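Local structure of adenylosuccinate lyase (Francisella tularensis subsp. tularensis SCHU S4, 4EEI) at residues B[5-10]-B[319-324]; B[11-16]-B[107-112]. The protein probably catalyses the release of fumarate from adenylosuccinate, yielding AMP, and from the succinylated carboxamide ribotide intermediate of de novo purine biosynthesis. All coordinates share one frame; numbering follows the deposited sequence.

Contact 1: B[5-10]-B[319-324]; sequences YDVAEI and IMVYAL. With AMP (adenosine monophosphate), chain C.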
loop_
_atom_site.group_PDB
_atom_site.type_symbol
_atom_site.label_atom_id
_atom_site.label_comp_id
_atom_site.label_asym_id
_atom_site.label_seq_id
_atom_site.Cartn_x
_atom_site.Cartn_y
_atom_site.Cartn_z
ATOM N N TYR B 5 -12.428 -10.030 18.540
ATOM C CA TYR B 5 -12.026 -10.993 17.513
ATOM C C TYR B 5 -10.892 -11.923 17.951
ATOM O O TYR B 5 -10.290 -12.602 17.126
ATOM C CB TYR B 5 -11.589 -10.261 16.238
ATOM C CG TYR B 5 -12.576 -9.217 15.761
ATOM C CD1 TYR B 5 -13.884 -9.560 15.449
ATOM C CD2 TYR B 5 -12.190 -7.895 15.607
ATOM C CE1 TYR B 5 -14.796 -8.599 15.001
ATOM C CE2 TYR B 5 -13.081 -6.932 15.157
ATOM C CZ TYR B 5 -14.382 -7.290 14.861
ATOM O OH TYR B 5 -15.272 -6.324 14.421
ATOM N N ASP B 6 -10.604 -11.953 19.242
ATOM C CA ASP B 6 -9.434 -12.665 19.744
ATOM C C ASP B 6 -9.676 -14.171 19.777
ATOM O O ASP B 6 -10.549 -14.650 20.486
ATOM C CB ASP B 6 -9.087 -12.158 21.154
ATOM C CG ASP B 6 -7.722 -12.625 21.632
ATOM O OD1 ASP B 6 -7.269 -13.699 21.193
ATOM O OD2 ASP B 6 -7.100 -11.914 22.453
ATOM N N VAL B 7 -8.886 -14.917 19.019
ATOM C CA VAL B 7 -8.931 -16.372 19.080
ATOM C C VAL B 7 -7.893 -16.796 20.102
ATOM O O VAL B 7 -6.700 -16.598 19.887
ATOM C CB VAL B 7 -8.587 -16.998 17.724
ATOM C CG1 VAL B 7 -8.625 -18.526 17.819
ATOM C CG2 VAL B 7 -9.549 -16.491 16.649
ATOM N N ALA B 8 -8.354 -17.387 21.200
ATOM C CA ALA B 8 -7.521 -17.613 22.382
ATOM C C ALA B 8 -6.197 -18.321 22.096
ATOM O O ALA B 8 -5.149 -17.903 22.591
ATOM C CB ALA B 8 -8.319 -18.351 23.463
ATOM N N GLU B 9 -6.236 -19.389 21.304
ATOM C CA GLU B 9 -5.036 -20.194 21.097
ATOM C C GLU B 9 -4.011 -19.468 20.239
ATOM O O GLU B 9 -2.814 -19.751 20.316
ATOM C CB GLU B 9 -5.378 -21.554 20.487
ATOM C CG GLU B 9 -6.038 -21.477 19.126
ATOM C CD GLU B 9 -7.535 -21.702 19.211
ATOM O OE1 GLU B 9 -8.080 -22.400 18.324
ATOM O OE2 GLU B 9 -8.165 -21.179 20.164
ATOM N N ILE B 10 -4.463 -18.522 19.416
ATOM C CA ILE B 10 -3.508 -17.754 18.619
ATOM C C ILE B 10 -2.872 -16.640 19.455
ATOM O O ILE B 10 -1.663 -16.440 19.416
ATOM C CB ILE B 10 -4.155 -17.180 17.349
ATOM C CG1 ILE B 10 -4.837 -18.299 16.557
ATOM C CG2 ILE B 10 -3.116 -16.456 16.489
ATOM C CD1 ILE B 10 -3.905 -19.455 16.187
ATOM N N ILE B 319 -6.096 -12.379 12.933
ATOM C CA ILE B 319 -7.152 -12.055 11.988
ATOM C C ILE B 319 -7.322 -13.176 10.962
ATOM O O ILE B 319 -8.442 -13.515 10.597
ATOM C CB ILE B 319 -6.846 -10.738 11.259
ATOM C CG1 ILE B 319 -6.974 -9.558 12.232
ATOM C CG2 ILE B 319 -7.784 -10.546 10.075
ATOM C CD1 ILE B 319 -6.384 -8.247 11.661
ATOM N N MET B 320 -6.217 -13.750 10.498
ATOM C CA MET B 320 -6.297 -14.795 9.474
ATOM C C MET B 320 -7.070 -16.002 9.998
ATOM O O MET B 320 -7.967 -16.521 9.329
ATOM C CB MET B 320 -4.900 -15.228 9.012
ATOM C CG MET B 320 -4.922 -16.368 7.988
ATOM S SD MET B 320 -5.713 -15.874 6.443
ATOM C CE MET B 320 -4.443 -14.841 5.727
ATOM N N VAL B 321 -6.723 -16.460 11.191
ATOM C CA VAL B 321 -7.422 -17.602 11.771
ATOM C C VAL B 321 -8.895 -17.264 12.036
ATOM O O VAL B 321 -9.797 -18.043 11.696
ATOM C CB VAL B 321 -6.729 -18.099 13.045
ATOM C CG1 VAL B 321 -7.586 -19.148 13.746
ATOM C CG2 VAL B 321 -5.359 -18.685 12.694
ATOM N N TYR B 322 -9.145 -16.099 12.626
ATOM C CA TYR B 322 -10.527 -15.645 12.853
ATOM C C TYR B 322 -11.325 -15.626 11.553
ATOM O O TYR B 322 -12.458 -16.108 11.504
ATOM C CB TYR B 322 -10.550 -14.243 13.485
ATOM C CG TYR B 322 -11.957 -13.693 13.675
ATOM C CD1 TYR B 322 -12.657 -13.933 14.840
ATOM C CD2 TYR B 322 -12.575 -12.929 12.682
ATOM C CE1 TYR B 322 -13.942 -13.445 15.024
ATOM C CE2 TYR B 322 -13.871 -12.437 12.856
ATOM C CZ TYR B 322 -14.536 -12.696 14.031
ATOM O OH TYR B 322 -15.818 -12.220 14.229
ATOM N N ALA B 323 -10.732 -15.086 10.500
ATOM C CA ALA B 323 -11.469 -14.894 9.256
ATOM C C ALA B 323 -11.738 -16.219 8.562
ATOM O O ALA B 323 -12.819 -16.421 8.025
ATOM C CB ALA B 323 -10.727 -13.924 8.313
ATOM N N LEU B 324 -10.758 -17.120 8.556
ATOM C CA LEU B 324 -10.943 -18.415 7.890
ATOM C C LEU B 324 -12.012 -19.251 8.585
ATOM O O LEU B 324 -12.769 -19.968 7.927
ATOM C CB LEU B 324 -9.635 -19.203 7.838
ATOM C CG LEU B 324 -8.528 -18.592 6.974
ATOM C CD1 LEU B 324 -7.236 -19.334 7.208
ATOM C CD2 LEU B 324 -8.921 -18.670 5.496
HETATM P P AMP C . -18.399 -5.988 13.504
HETATM O O1P AMP C . -17.659 -6.991 14.351
HETATM O O2P AMP C . -18.508 -6.368 12.052
HETATM O O3P AMP C . -17.982 -4.562 13.744
HETATM O "O5'" AMP C . -19.910 -6.061 14.046
HETATM C "C5'" AMP C . -20.899 -5.143 13.585
HETATM C "C4'" AMP C . -22.081 -5.163 14.544
HETATM O "O4'" AMP C . -23.064 -4.204 14.146
HETATM C "C3'" AMP C . -22.759 -6.522 14.541
HETATM O "O3'" AMP C . -23.026 -6.906 15.891
HETATM C "C2'" AMP C . -24.064 -6.302 13.810
HETATM O "O2'" AMP C . -25.099 -7.120 14.352
HETATM C "C1'" AMP C . -24.345 -4.831 14.054
HETATM N N9 AMP C . -25.149 -4.241 12.957
HETATM C C8 AMP C . -25.823 -4.916 12.010
HETATM N N7 AMP C . -26.457 -4.065 11.165
HETATM C C5 AMP C . -26.189 -2.814 11.577
HETATM C C6 AMP C . -26.540 -1.445 11.138
HETATM N N6 AMP C . -27.329 -1.241 10.057
HETATM N N1 AMP C . -26.049 -0.410 11.852
HETATM C C2 AMP C . -25.265 -0.600 12.927
HETATM N N3 AMP C . -24.906 -1.812 13.382
HETATM C C4 AMP C . -25.328 -2.937 12.760
#

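Contact 2: B[11-16]-B[107-112]; sequences SKIWAD and RDSMSY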
loop_
_atom_site.group_PDB
_atom_site.type_symbol
_atom_site.label_atom_id
_atom_site.label_comp_id
_atom_site.label_asym_id
_atom_site.label_seq_id
_atom_site.Cartn_x
_atom_site.Cartn_y
_atom_site.Cartn_z
ATOM N N SER B 11 -3.669 -15.917 20.232
ATOM C CA SER B 11 -3.072 -14.845 21.019
ATOM C C SER B 11 -2.139 -15.416 22.097
ATOM O O SER B 11 -1.172 -14.766 22.487
ATOM C CB SER B 11 -4.142 -13.927 21.612
ATOM O OG SER B 11 -5.032 -14.653 22.411
ATOM N N LYS B 12 -2.425 -16.636 22.542
ATOM C CA LYS B 12 -1.596 -17.305 23.538
ATOM C C LYS B 12 -0.189 -17.534 22.999
ATOM O O LYS B 12 0.795 -17.385 23.720
ATOM C CB LYS B 12 -2.221 -18.638 23.952
ATOM C CG LYS B 12 -1.461 -19.364 25.048
ATOM C CD LYS B 12 -2.220 -20.589 25.530
ATOM C CE LYS B 12 -1.462 -21.312 26.631
ATOM N NZ LYS B 12 -0.338 -22.123 26.089
ATOM N N ILE B 13 -0.096 -17.866 21.717
ATOM C CA ILE B 13 1.197 -18.101 21.089
ATOM C C ILE B 13 2.047 -16.836 21.131
ATOM O O ILE B 13 3.255 -16.894 21.354
ATOM C CB ILE B 13 1.039 -18.556 19.626
ATOM C CG1 ILE B 13 0.481 -19.980 19.566
ATOM C CG2 ILE B 13 2.367 -18.469 18.892
ATOM C CD1 ILE B 13 -0.117 -20.345 18.226
ATOM N N TRP B 14 1.407 -15.694 20.903
ATOM C CA TRP B 14 2.098 -14.416 20.872
ATOM C C TRP B 14 2.146 -13.697 22.196
ATOM O O TRP B 14 2.739 -12.602 22.302
ATOM C CB TRP B 14 1.510 -13.530 19.781
ATOM C CG TRP B 14 1.627 -14.165 18.419
ATOM C CD1 TRP B 14 0.680 -14.941 17.758
ATOM C CD2 TRP B 14 2.783 -14.126 17.512
ATOM N NE1 TRP B 14 1.152 -15.360 16.540
ATOM C CE2 TRP B 14 2.406 -14.906 16.331
ATOM C CE3 TRP B 14 4.038 -13.540 17.558
ATOM C CZ2 TRP B 14 3.263 -15.074 15.261
ATOM C CZ3 TRP B 14 4.894 -13.719 16.469
ATOM C CH2 TRP B 14 4.514 -14.468 15.350
ATOM N N ALA B 15 1.534 -14.285 23.219
ATOM C CA ALA B 15 1.550 -13.715 24.565
ATOM C C ALA B 15 2.952 -13.786 25.167
ATOM O O ALA B 15 3.732 -14.672 24.820
ATOM C CB ALA B 15 0.550 -14.431 25.459
ATOM N N ASP B 16 3.282 -12.847 26.051
ATOM C CA ASP B 16 4.631 -12.800 26.614
ATOM C C ASP B 16 5.101 -14.155 27.142
ATOM O O ASP B 16 6.268 -14.508 26.999
ATOM C CB ASP B 16 4.729 -11.753 27.734
ATOM C CG ASP B 16 4.855 -10.332 27.211
ATOM O OD1 ASP B 16 5.020 -10.134 25.988
ATOM O OD2 ASP B 16 4.807 -9.405 28.045
ATOM N N ARG B 107 5.815 -20.815 13.120
ATOM C CA ARG B 107 5.538 -22.201 12.761
ATOM C C ARG B 107 4.257 -22.704 13.411
ATOM O O ARG B 107 3.403 -23.329 12.760
ATOM C CB ARG B 107 6.735 -23.067 13.178
ATOM C CG ARG B 107 6.535 -24.554 13.065
ATOM C CD ARG B 107 6.565 -25.147 14.455
ATOM N NE ARG B 107 7.870 -25.652 14.840
ATOM C CZ ARG B 107 8.309 -25.720 16.096
ATOM N NH1 ARG B 107 7.567 -25.281 17.103
ATOM N NH2 ARG B 107 9.511 -26.206 16.340
ATOM N N ASP B 108 4.102 -22.427 14.696
ATOM C CA ASP B 108 2.929 -22.922 15.393
ATOM C C ASP B 108 1.666 -22.183 14.963
ATOM O O ASP B 108 0.571 -22.750 14.959
ATOM C CB ASP B 108 3.154 -22.865 16.905
ATOM C CG ASP B 108 4.258 -23.813 17.356
ATOM O OD1 ASP B 108 4.499 -24.819 16.647
ATOM O OD2 ASP B 108 4.883 -23.550 18.408
ATOM N N SER B 109 1.832 -20.924 14.585
ATOM C CA SER B 109 0.721 -20.133 14.080
ATOM C C SER B 109 0.294 -20.651 12.706
ATOM O O SER B 109 -0.895 -20.768 12.417
ATOM C CB SER B 109 1.149 -18.665 13.984
ATOM O OG SER B 109 1.371 -18.128 15.272
ATOM N N MET B 110 1.274 -20.953 11.858
ATOM C CA MET B 110 0.994 -21.504 10.533
ATOM C C MET B 110 0.201 -22.798 10.581
ATOM O O MET B 110 -0.631 -23.055 9.703
ATOM C CB MET B 110 2.290 -21.744 9.756
ATOM C CG MET B 110 2.901 -20.496 9.191
ATOM S SD MET B 110 4.256 -20.918 8.074
ATOM C CE MET B 110 3.368 -21.698 6.722
ATOM N N SER B 111 0.470 -23.620 11.591
ATOM C CA SER B 111 -0.225 -24.889 11.726
ATOM C C SER B 111 -1.726 -24.666 11.827
ATOM O O SER B 111 -2.515 -25.423 11.259
ATOM C CB SER B 111 0.282 -25.647 12.955
ATOM O OG SER B 111 1.644 -25.989 12.776
ATOM N N TYR B 112 -2.117 -23.620 12.550
ATOM C CA TYR B 112 -3.537 -23.304 12.713
ATOM C C TYR B 112 -4.128 -22.706 11.433
ATOM O O TYR B 112 -5.258 -23.026 11.057
ATOM C CB TYR B 112 -3.757 -22.342 13.889
ATOM C CG TYR B 112 -3.690 -22.987 15.257
ATOM C CD1 TYR B 112 -4.741 -23.770 15.737
ATOM C CD2 TYR B 112 -2.591 -22.798 16.081
ATOM C CE1 TYR B 112 -4.685 -24.364 16.995
ATOM C CE2 TYR B 112 -2.530 -23.385 17.343
ATOM C CZ TYR B 112 -3.576 -24.164 17.790
ATOM O OH TYR B 112 -3.504 -24.737 19.042
#

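Contact 1: B[5-10]-B[319-324]
Y5 and Y322 form the tight part of this contact. The Y5 CB sits over the centre of the Y322 ring in a CH-pi contact, 4.1 Å from the ring centroid. Beyond CB, the edge of the Y5 ring is turned toward the same Y322 ring in an edge-to-face pair with the planes at 64°, and Y5 CD1 comes to 3.5 Å from Y322 CZ. Chi1 of 177° puts CG of Y322 anti to the backbone N, and chi2 of 90° turns the ring face to Y5 CB, while R326 holds the hydroxyl by a hydrogen bond. Tyrosine suits position 5 for its length: the ring packs against protein while Y5 OH makes a very short hydrogen bond, 2.5 Å, to AMP O1P; that oxygen lies in the plane of the Y5 ring, at its edge. Y5 thus helps complete an AMP site between subunits, with R4 and N276 of this chain and K66, Q212, S306 and R310 of the second subunit.

Packing is slacker toward helix 8-14. V7, the N-cap residue, is partly exposed and brings CG2 to the edge of the Y322 ring, 4.0 Å from Y322 CB. Further on, I10 and V321 meet tip to tip, I10 CD1 3.9 Å from V321 CG2, a buried aliphatic contact where branched ends bring methyl groups together.

N276 and M280 of helix 272-293 pack on both tyrosines. Helix 94-131 adjoins the other end through Y112 and D116, so the N-terminal segment lies against the long helices of the lyase bundle.

Contact 2: B[11-16]-B[107-112]
I13 and W14 turn toward S109 through similar first torsions, each with CG1 or CG anti to its carbonyl carbon. In I13 the chain then runs on extended, chi2 161° carrying CD1 out toward helix 94-131; in W14, chi2 of 94° turns the indole so that its NE1 comes beside S109 OG.

I13 has the largest share of the buried surface. Its CD1 lies 4.0 Å from Y112 CE2, the two side chains crossing obliquely, and 4.1 Å from D108 O. The other branch, CG2, stands 3.8 Å from S109 OG, and within its own segment it also covers one face of the W14 indole, offset toward the rim. A branched aliphatic residue suits this place because its two arms can pack beside a small serine and touch an aromatic ring at the same time.

S109 supplies the polar point. W14 NE1 gives it a weak, strongly bent hydrogen bond, 3.1 Å to S109 OG with an angle of 122° at the hydrogen. The stronger partner of the serine hydroxyl is the carbonyl of Q105, one turn back in its own helix, so this buried oxygen serves both as donor and as acceptor. The D108 carboxylate forms a salt bridge with its neighbour, R107 NH1 lying 3.1 Å from D108 OD1 on the syn side, though well out of the carboxylate plane.

The W14 side chain is about 12 Å from a bound AMP and about 8 Å from the R310 side chain, so this is structural packing near the site and not part of it. L102, Q105 and I106 of helix 94-131 also pack on W14. L313 and P314 of helix 304-333 touch the indole as well, and F317 touches S109, so the short helix 8-14 rests against two long bundle helices.

Overall arrangement
Both contacts use helix 8-14: contact 1 takes its first turn and the loop before it, contact 2 the turn that follows. Their centres lie 10 Å apart. Along the chain the order is 5-10, 11-16, 107-112, 319-324, so contact 1 spans the longer loop and contact 2 falls within it. They meet directly: D6 OD1 lies 2.7 Å from S11 OG, a probable hydrogen bond, and Y112 of contact 2 packs against I10, with 3.6 Å between I10 CD1 and Y112 CD2. Together they fix one short N-terminal helix against helices 94-131 and 304-333, with Y5 beside it reaching a bound AMP shared with the second subunit.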